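Local coordinates for protein probable oxidoreductase (Pseudomonas aeruginosa, PDB 4B7X) that binds NADP and, as a medium-chain dehydrogenase/reductase, probably catalyses an NADP-dependent oxidation or reduction, at residues Tyr11-Arg16 with Val68-Val73. Numbering follows the deposited sequence.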
ATOM      1  N   TYR H  11     -18.809 -16.533 -28.270  1.00 51.85           N
ATOM      2  CA  TYR H  11     -17.642 -17.245 -27.775  1.00 50.63           C
ATOM      3  C   TYR H  11     -17.912 -17.696 -26.351  1.00 52.67           C
ATOM      4  O   TYR H  11     -18.288 -16.897 -25.491  1.00 55.17           O
ATOM      5  CB  TYR H  11     -16.378 -16.387 -27.857  1.00 49.36           C
ATOM      6  CG  TYR H  11     -15.619 -16.513 -29.168  1.00 45.52           C
ATOM      7  CD1 TYR H  11     -14.966 -17.696 -29.501  1.00 45.10           C
ATOM      8  CD2 TYR H  11     -15.535 -15.441 -30.062  1.00 45.14           C
ATOM      9  CE1 TYR H  11     -14.267 -17.818 -30.692  1.00 44.83           C
ATOM     10  CE2 TYR H  11     -14.841 -15.555 -31.259  1.00 42.46           C
ATOM     11  CZ  TYR H  11     -14.212 -16.748 -31.566  1.00 43.66           C
ATOM     12  OH  TYR H  11     -13.509 -16.883 -32.741  1.00 41.40           O
ATOM     13  N   GLN H  12     -17.749 -18.995 -26.128  1.00 56.10           N
ATOM     14  CA  GLN H  12     -17.943 -19.612 -24.825  1.00 58.54           C
ATOM     15  C   GLN H  12     -16.599 -19.959 -24.210  1.00 61.75           C
ATOM     16  O   GLN H  12     -15.641 -20.251 -24.931  1.00 62.61           O
ATOM     17  CB  GLN H  12     -18.756 -20.903 -24.965  1.00 57.55           C
ATOM     18  CG  GLN H  12     -20.260 -20.717 -25.114  1.00 56.47           C
ATOM     19  CD  GLN H  12     -21.031 -22.033 -25.044  1.00 56.19           C
ATOM     20  OE1 GLN H  12     -20.445 -23.114 -24.937  1.00 55.76           O
ATOM     21  NE2 GLN H  12     -22.355 -21.940 -25.098  1.00 52.74           N
ATOM     22  N   LEU H  13     -16.533 -19.949 -22.881  1.00 62.35           N
ATOM     23  CA  LEU H  13     -15.360 -20.464 -22.181  1.00 63.41           C
ATOM     24  C   LEU H  13     -15.398 -21.986 -22.252  1.00 62.79           C
ATOM     25  O   LEU H  13     -16.351 -22.602 -21.776  1.00 64.02           O
ATOM     26  CB  LEU H  13     -15.337 -20.011 -20.715  1.00 62.13           C
ATOM     27  CG  LEU H  13     -13.998 -19.565 -20.103  1.00 63.96           C
ATOM     28  CD1 LEU H  13     -14.055 -19.545 -18.579  1.00 60.32           C
ATOM     29  CD2 LEU H  13     -12.818 -20.403 -20.569  1.00 63.74           C
ATOM     30  N   ALA H  14     -14.371 -22.576 -22.860  1.00 64.98           N
ATOM     31  CA  ALA H  14     -14.254 -24.032 -22.982  1.00 68.63           C
ATOM     32  C   ALA H  14     -13.389 -24.629 -21.868  1.00 72.47           C
ATOM     33  O   ALA H  14     -13.743 -25.653 -21.271  1.00 73.25           O
ATOM     34  CB  ALA H  14     -13.703 -24.414 -24.351  1.00 66.83           C
ATOM     35  N   GLN H  15     -12.255 -23.983 -21.598  1.00 73.14           N
ATOM     36  CA  GLN H  15     -11.328 -24.431 -20.562  1.00 73.15           C
ATOM     37  C   GLN H  15     -10.604 -23.259 -19.911  1.00 74.50           C
ATOM     38  O   GLN H  15     -10.263 -22.276 -20.582  1.00 75.33           O
ATOM     39  CB  GLN H  15     -10.304 -25.419 -21.134  1.00 73.81           C
ATOM     40  CG  GLN H  15      -9.401 -24.842 -22.217  1.00 74.57           C
ATOM     41  CD  GLN H  15      -8.696 -25.911 -23.029  1.00 75.63           C
ATOM     42  OE1 GLN H  15      -7.479 -26.064 -22.944  1.00 77.46           O
ATOM     43  NE2 GLN H  15      -9.459 -26.658 -23.821  1.00 74.77           N
ATOM     44  N   ARG H  16     -10.378 -23.373 -18.604  1.00 70.11           N
ATOM     45  CA  ARG H  16      -9.519 -22.448 -17.878  1.00 65.39           C
ATOM     46  C   ARG H  16      -8.092 -22.600 -18.409  1.00 66.60           C
ATOM     47  O   ARG H  16      -7.538 -23.700 -18.369  1.00 65.03           O
ATOM     48  CB  ARG H  16      -9.545 -22.761 -16.386  1.00 60.61           C
ATOM     49  CG  ARG H  16     -10.915 -23.063 -15.804  1.00 56.80           C
ATOM     50  CD  ARG H  16     -11.719 -21.802 -15.585  1.00 53.92           C
ATOM     51  NE  ARG H  16     -12.960 -22.061 -14.861  1.00 50.27           N
ATOM     52  CZ  ARG H  16     -13.883 -21.135 -14.621  1.00 51.08           C
ATOM     53  NH1 ARG H  16     -13.702 -19.888 -15.044  1.00 51.67           N
ATOM     54  NH2 ARG H  16     -14.986 -21.447 -13.954  1.00 45.57           N
ATOM     55  N   VAL H  68     -15.849 -16.493 -15.155  1.00 63.31           N
ATOM     56  CA  VAL H  68     -16.795 -16.975 -16.170  1.00 61.60           C
ATOM     57  C   VAL H  68     -16.983 -18.485 -16.005  1.00 61.54           C
ATOM     58  O   VAL H  68     -16.004 -19.224 -15.865  1.00 58.09           O
ATOM     59  CB  VAL H  68     -16.324 -16.631 -17.613  1.00 60.37           C
ATOM     60  CG1 VAL H  68     -17.269 -17.206 -18.658  1.00 59.32           C
ATOM     61  CG2 VAL H  68     -16.206 -15.123 -17.796  1.00 59.24           C
ATOM     62  N   GLY H  69     -18.240 -18.930 -15.986  1.00 61.65           N
ATOM     63  CA  GLY H  69     -18.547 -20.355 -15.896  1.00 62.12           C
ATOM     64  C   GLY H  69     -18.152 -21.054 -17.183  1.00 63.61           C
ATOM     65  O   GLY H  69     -18.285 -20.486 -18.261  1.00 63.84           O
ATOM     66  N   ILE H  70     -17.641 -22.277 -17.075  1.00 65.20           N
ATOM     67  CA  ILE H  70     -17.352 -23.090 -18.259  1.00 68.08           C
ATOM     68  C   ILE H  70     -18.650 -23.368 -19.025  1.00 68.86           C
ATOM     69  O   ILE H  70     -19.656 -23.790 -18.440  1.00 66.20           O
ATOM     70  CB  ILE H  70     -16.662 -24.423 -17.894  1.00 70.15           C
ATOM     71  CG1 ILE H  70     -15.384 -24.177 -17.069  1.00 68.14           C
ATOM     72  CG2 ILE H  70     -16.387 -25.256 -19.147  1.00 69.52           C
ATOM     73  CD1 ILE H  70     -14.215 -23.610 -17.849  1.00 67.10           C
ATOM     74  N   GLY H  71     -18.623 -23.108 -20.331  1.00 67.38           N
ATOM     75  CA  GLY H  71     -19.811 -23.235 -21.161  1.00 63.79           C
ATOM     76  C   GLY H  71     -20.669 -21.984 -21.163  1.00 60.46           C
ATOM     77  O   GLY H  71     -21.671 -21.918 -21.859  1.00 59.76           O
ATOM     78  N   GLU H  72     -20.291 -20.975 -20.389  1.00 59.57           N
ATOM     79  CA  GLU H  72     -21.018 -19.712 -20.454  1.00 55.88           C
ATOM     80  C   GLU H  72     -20.405 -18.812 -21.526  1.00 48.92           C
ATOM     81  O   GLU H  72     -19.285 -19.032 -21.952  1.00 46.71           O
ATOM     82  CB  GLU H  72     -21.063 -19.025 -19.084  1.00 61.40           C
ATOM     83  CG  GLU H  72     -21.858 -19.790 -18.029  1.00 67.39           C
ATOM     84  CD  GLU H  72     -23.347 -19.869 -18.336  1.00 72.45           C
ATOM     85  OE1 GLU H  72     -23.926 -18.851 -18.774  1.00 77.36           O
ATOM     86  OE2 GLU H  72     -23.948 -20.949 -18.128  1.00 76.07           O
ATOM     87  N   VAL H  73     -21.153 -17.812 -21.974  1.00 43.86           N
ATOM     88  CA  VAL H  73     -20.646 -16.834 -22.917  1.00 43.56           C
ATOM     89  C   VAL H  73     -19.527 -16.054 -22.237  1.00 46.55           C
ATOM     90  O   VAL H  73     -19.620 -15.769 -21.053  1.00 45.37           O
ATOM     91  CB  VAL H  73     -21.772 -15.871 -23.348  1.00 43.46           C
ATOM     92  CG1 VAL H  73     -21.265 -14.845 -24.360  1.00 41.20           C
ATOM     93  CG2 VAL H  73     -22.945 -16.656 -23.911  1.00 42.73           C
TER
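A type II beta turn, Gly69 to Glu72, docks on the end of strand 7-13 in the GroES-like N-terminal domain of this medium-chain dehydrogenase/reductase, on the strand edge not paired with strand 26-32. Leu13 joins it through both backbone polar atoms: its N donates to Glu72 O (3.0 Å), while its O accepts from Gly71 N at 2.7 Å, with an N-H...O angle of 166°. Gln12 CA also approaches Glu72 O, which thus receives a CA-H...O contact besides Leu13 N, and Val73 CA meets Tyr11 O in the same way beside the single Gln12-Val73 beta bridge. Glycine suits position 71, because at the positive phi of Gly71 (86°) a CB would jam against the carbonyl O of Ile70. The turn closes on itself through Glu72 N to Gly69 O. Leu13 CD1 packs 3.8 Å from the buried Val68 CB, and nearer the surface lies 4.1 Å from Ile70 CD1. Arg16 is long enough to reach back to Val68. Its chain bends at chi2 (-78°), bringing NH1 to Val68 O in a weak and, at 2.5 Å, doubtful bond, and Ile70 CD1 lies over one face of the guanidinium, 3.6 Å from Arg16 NE.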